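Local coordinates for protein putative Zn-dependent exopeptidase (Bacteroides vulgatus ATCC 8482, PDB 3GUX) that is a putative zinc-dependent exopeptidase of family M28, probably an aminopeptidase that removes residues from the N-terminus of peptides, at residues Tyr214-Arg220 against Gly248-His254. Residues are numbered along the deposited sequence; the frame is centred on the assembly and turned at random.
Sequences YEGYSAR and GETVDDH
The imidazole of His254 receives the edge of the Tyr217 ring against its face, an offset edge-to-face pair with centroids 5.6 Å apart and planes at 89°, while its own edge meets the carboxylate of Glu215, whose plane is likewise almost perpendicular to the imidazole. This His-carboxylate bond joins the start of helix 253-260 to a capping motif at the turn leading into helix 218-221, within the peptidase M28 fold. His254 NE2 donates to Glu215 OE1 over 2.8 Å, reaching the oxygen from above the carboxylate plane and bending to 144° at the hydrogen. A chi1 of 68°, with CG between the backbone N and the carbonyl carbon, turns the imidazole toward Glu215. Glu215 OE1 also caps Ser218 N at 2.7 Å and accepts from Ser218 OG, which arrives nearly along the C-O direction and itself has a second partner in Asp267 N of strand 265-269. The other oxygen takes Tyr217 N from above the carboxylate plane and Thr250 N on its anti side, so five bonds grip this buried carboxylate and fix its rotation. A glutamine here would probably leave one set of donors, such as Tyr217 N and Thr250 N, facing an NH2 that cannot accept from them. On the backbone side of the carboxylate, the Glu215 chain bends at chi2, and CG rests on Thr250 CG2. The hydroxyl of Tyr217 is held separately, by Asn258 of helix 253-260. At the outer end of the contact the two backbones come nearest, by their CA atoms, at Gly216 and Glu249, an approach that the lack of a side chain on Gly216 allows; beside them, Gly216 N donates a nearly straight 2.9 Å bond to Gly248 O.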
ATOM      1  N   TYR A 214      -6.160  14.209  -6.562  1.00 14.13           N
ATOM      2  CA  TYR A 214      -5.676  13.462  -7.715  1.00 12.64           C
ATOM      3  C   TYR A 214      -4.193  13.769  -7.778  1.00 14.75           C
ATOM      4  O   TYR A 214      -3.805  14.917  -8.018  1.00 14.94           O
ATOM      5  CB  TYR A 214      -6.329  13.856  -9.034  1.00 15.44           C
ATOM      6  CG  TYR A 214      -7.793  13.524  -9.206  1.00  9.99           C
ATOM      7  CD1 TYR A 214      -8.341  12.337  -8.724  1.00 11.75           C
ATOM      8  CD2 TYR A 214      -8.598  14.352  -9.961  1.00 12.41           C
ATOM      9  CE1 TYR A 214      -9.675  12.044  -8.914  1.00 16.02           C
ATOM     10  CE2 TYR A 214      -9.913  14.055 -10.177  1.00 11.71           C
ATOM     11  CZ  TYR A 214     -10.452  12.908  -9.652  1.00 15.15           C
ATOM     12  OH  TYR A 214     -11.771  12.631  -9.885  1.00 12.18           O
ATOM     13  N   GLU A 215      -3.372  12.759  -7.488  1.00 15.44           N
ATOM     14  CA  GLU A 215      -1.924  12.912  -7.511  1.00 13.85           C
ATOM     15  C   GLU A 215      -1.464  12.960  -8.959  1.00 15.34           C
ATOM     16  O   GLU A 215      -1.969  12.188  -9.810  1.00 13.09           O
ATOM     17  CB  GLU A 215      -1.267  11.785  -6.711  1.00 16.92           C
ATOM     18  CG  GLU A 215       0.253  11.900  -6.578  1.00 13.20           C
ATOM     19  CD  GLU A 215       0.990  11.370  -7.801  1.00 16.12           C
ATOM     20  OE1 GLU A 215       0.550  10.357  -8.383  1.00 12.88           O
ATOM     21  OE2 GLU A 215       2.015  11.956  -8.179  1.00 17.69           O
ATOM     22  N   GLY A 216      -0.521  13.870  -9.233  1.00 13.72           N
ATOM     23  CA  GLY A 216      -0.070  14.150 -10.600  1.00 14.66           C
ATOM     24  C   GLY A 216       0.324  12.980 -11.482  1.00 14.23           C
ATOM     25  O   GLY A 216      -0.176  12.864 -12.604  1.00 12.61           O
ATOM     26  N   TYR A 217       1.249  12.141 -11.013  1.00 12.12           N
ATOM     27  CA  TYR A 217       1.698  10.986 -11.804  1.00 12.45           C
ATOM     28  C   TYR A 217       0.542   9.997 -12.020  1.00 13.71           C
ATOM     29  O   TYR A 217       0.289   9.563 -13.170  1.00 12.40           O
ATOM     30  CB  TYR A 217       2.930  10.319 -11.191  1.00 11.46           C
ATOM     31  CG  TYR A 217       3.543   9.273 -12.080  1.00  9.37           C
ATOM     32  CD1 TYR A 217       4.524   9.604 -13.010  1.00  7.49           C
ATOM     33  CD2 TYR A 217       3.136   7.946 -11.998  1.00 11.37           C
ATOM     34  CE1 TYR A 217       5.071   8.624 -13.864  1.00 12.38           C
ATOM     35  CE2 TYR A 217       3.665   6.970 -12.816  1.00 11.24           C
ATOM     36  CZ  TYR A 217       4.645   7.302 -13.729  1.00 14.16           C
ATOM     37  OH  TYR A 217       5.134   6.298 -14.524  1.00 12.88           O
ATOM     38  N   SER A 218      -0.182   9.690 -10.946  1.00 12.52           N
ATOM     39  CA  SER A 218      -1.352   8.815 -11.026  1.00 13.10           C
ATOM     40  C   SER A 218      -2.382   9.322 -12.073  1.00 13.52           C
ATOM     41  O   SER A 218      -2.930   8.531 -12.823  1.00 14.44           O
ATOM     42  CB  SER A 218      -2.043   8.671  -9.660  1.00 11.06           C
ATOM     43  OG  SER A 218      -1.172   8.147  -8.621  1.00 14.94           O
ATOM     44  N   ALA A 219      -2.585  10.642 -12.123  1.00 13.31           N
ATOM     45  CA  ALA A 219      -3.544  11.294 -13.005  1.00 13.04           C
ATOM     46  C   ALA A 219      -3.129  11.311 -14.467  1.00 11.42           C
ATOM     47  O   ALA A 219      -3.939  11.667 -15.317  1.00  9.64           O
ATOM     48  CB  ALA A 219      -3.785  12.714 -12.521  1.00 14.47           C
ATOM     49  N   ARG A 220      -1.867  11.020 -14.794  1.00 11.18           N
ATOM     50  CA  ARG A 220      -1.492  10.895 -16.211  1.00 12.47           C
ATOM     51  C   ARG A 220      -1.179   9.446 -16.616  1.00 10.83           C
ATOM     52  O   ARG A 220      -1.105   9.149 -17.783  1.00 14.24           O
ATOM     53  CB  ARG A 220      -0.358  11.846 -16.580  1.00 14.57           C
ATOM     54  CG  ARG A 220       0.963  11.549 -16.033  1.00 17.10           C
ATOM     55  CD  ARG A 220       1.949  12.560 -16.596  1.00 16.02           C
ATOM     56  NE  ARG A 220       3.278  12.244 -16.086  1.00 25.76           N
ATOM     57  CZ  ARG A 220       4.148  11.412 -16.661  1.00 25.66           C
ATOM     58  NH1 ARG A 220       3.883  10.785 -17.808  1.00 25.91           N
ATOM     59  NH2 ARG A 220       5.319  11.205 -16.080  1.00 33.49           N
ATOM     60  N   GLY A 248      -0.737  17.681  -6.009  1.00 29.39           N
ATOM     61  CA  GLY A 248       0.670  17.755  -6.374  1.00 31.41           C
ATOM     62  C   GLY A 248       1.122  16.473  -7.040  1.00 33.13           C
ATOM     63  O   GLY A 248       0.399  15.470  -7.044  1.00 35.02           O
ATOM     64  N   GLU A 249       2.315  16.524  -7.629  1.00 34.89           N
ATOM     65  CA  GLU A 249       2.939  15.360  -8.237  1.00 34.09           C
ATOM     66  C   GLU A 249       4.053  14.949  -7.297  1.00 34.26           C
ATOM     67  O   GLU A 249       4.894  15.761  -6.926  1.00 35.82           O
ATOM     68  CB  GLU A 249       3.457  15.657  -9.630  1.00 33.28           C
ATOM     69  CG  GLU A 249       4.226  14.473 -10.181  1.00 36.59           C
ATOM     70  CD  GLU A 249       4.310  14.452 -11.667  1.00 27.98           C
ATOM     71  OE1 GLU A 249       3.253  14.586 -12.327  1.00 44.96           O
ATOM     72  OE2 GLU A 249       5.427  14.245 -12.173  1.00 39.60           O
ATOM     73  N   THR A 250       4.076  13.678  -6.933  1.00 33.15           N
ATOM     74  CA  THR A 250       5.014  13.217  -5.952  1.00 34.07           C
ATOM     75  C   THR A 250       5.809  12.007  -6.409  1.00 33.13           C
ATOM     76  O   THR A 250       5.260  11.123  -7.066  1.00 35.10           O
ATOM     77  CB  THR A 250       4.256  12.876  -4.653  1.00 32.91           C
ATOM     78  OG1 THR A 250       5.201  12.579  -3.628  1.00 41.63           O
ATOM     79  CG2 THR A 250       3.315  11.693  -4.838  1.00 34.81           C
ATOM     80  N   VAL A 251       7.104  11.991  -6.074  1.00 29.41           N
ATOM     81  CA  VAL A 251       7.943  10.830  -6.332  1.00 27.91           C
ATOM     82  C   VAL A 251       7.527   9.816  -5.295  1.00 21.82           C
ATOM     83  O   VAL A 251       7.564  10.111  -4.120  1.00 22.75           O
ATOM     84  CB  VAL A 251       9.486  11.107  -6.224  1.00 28.39           C
ATOM     85  CG1 VAL A 251       9.867  11.693  -4.881  1.00 32.96           C
ATOM     86  CG2 VAL A 251      10.254   9.832  -6.427  1.00 31.26           C
ATOM     87  N   ASP A 252       7.102   8.624  -5.712  1.00 18.47           N
ATOM     88  CA  ASP A 252       6.636   7.603  -4.764  1.00 14.70           C
ATOM     89  C   ASP A 252       6.711   6.229  -5.438  1.00 11.48           C
ATOM     90  O   ASP A 252       6.946   6.147  -6.628  1.00 15.46           O
ATOM     91  CB  ASP A 252       5.211   7.952  -4.287  1.00 14.04           C
ATOM     92  CG  ASP A 252       4.935   7.539  -2.844  1.00 14.94           C
ATOM     93  OD1 ASP A 252       5.705   6.704  -2.319  1.00 12.34           O
ATOM     94  OD2 ASP A 252       3.923   8.012  -2.248  1.00 16.89           O
ATOM     95  N   ASP A 253       6.443   5.169  -4.698  1.00 11.63           N
ATOM     96  CA  ASP A 253       6.616   3.809  -5.203  1.00 13.13           C
ATOM     97  C   ASP A 253       5.804   3.494  -6.472  1.00 14.55           C
ATOM     98  O   ASP A 253       6.237   2.682  -7.302  1.00 13.33           O
ATOM     99  CB  ASP A 253       6.275   2.803  -4.088  1.00 13.67           C
ATOM    100  CG  ASP A 253       7.278   2.818  -2.909  1.00 18.85           C
ATOM    101  OD1 ASP A 253       8.504   2.794  -3.146  1.00 18.37           O
ATOM    102  OD2 ASP A 253       6.825   2.784  -1.732  1.00 21.64           O
ATOM    103  N   HIS A 254       4.641   4.140  -6.616  1.00 11.47           N
ATOM    104  CA  HIS A 254       3.759   3.914  -7.757  1.00 12.95           C
ATOM    105  C   HIS A 254       4.421   4.276  -9.091  1.00 15.49           C
ATOM    106  O   HIS A 254       4.075   3.678 -10.099  1.00 17.62           O
ATOM    107  CB  HIS A 254       2.448   4.666  -7.575  1.00 11.28           C
ATOM    108  CG  HIS A 254       2.567   6.151  -7.641  1.00 10.46           C
ATOM    109  ND1 HIS A 254       3.459   6.869  -6.874  1.00 12.74           N
ATOM    110  CD2 HIS A 254       1.856   7.060  -8.336  1.00  7.75           C
ATOM    111  CE1 HIS A 254       3.314   8.157  -7.127  1.00 13.11           C
ATOM    112  NE2 HIS A 254       2.340   8.299  -8.006  1.00 15.79           N
TER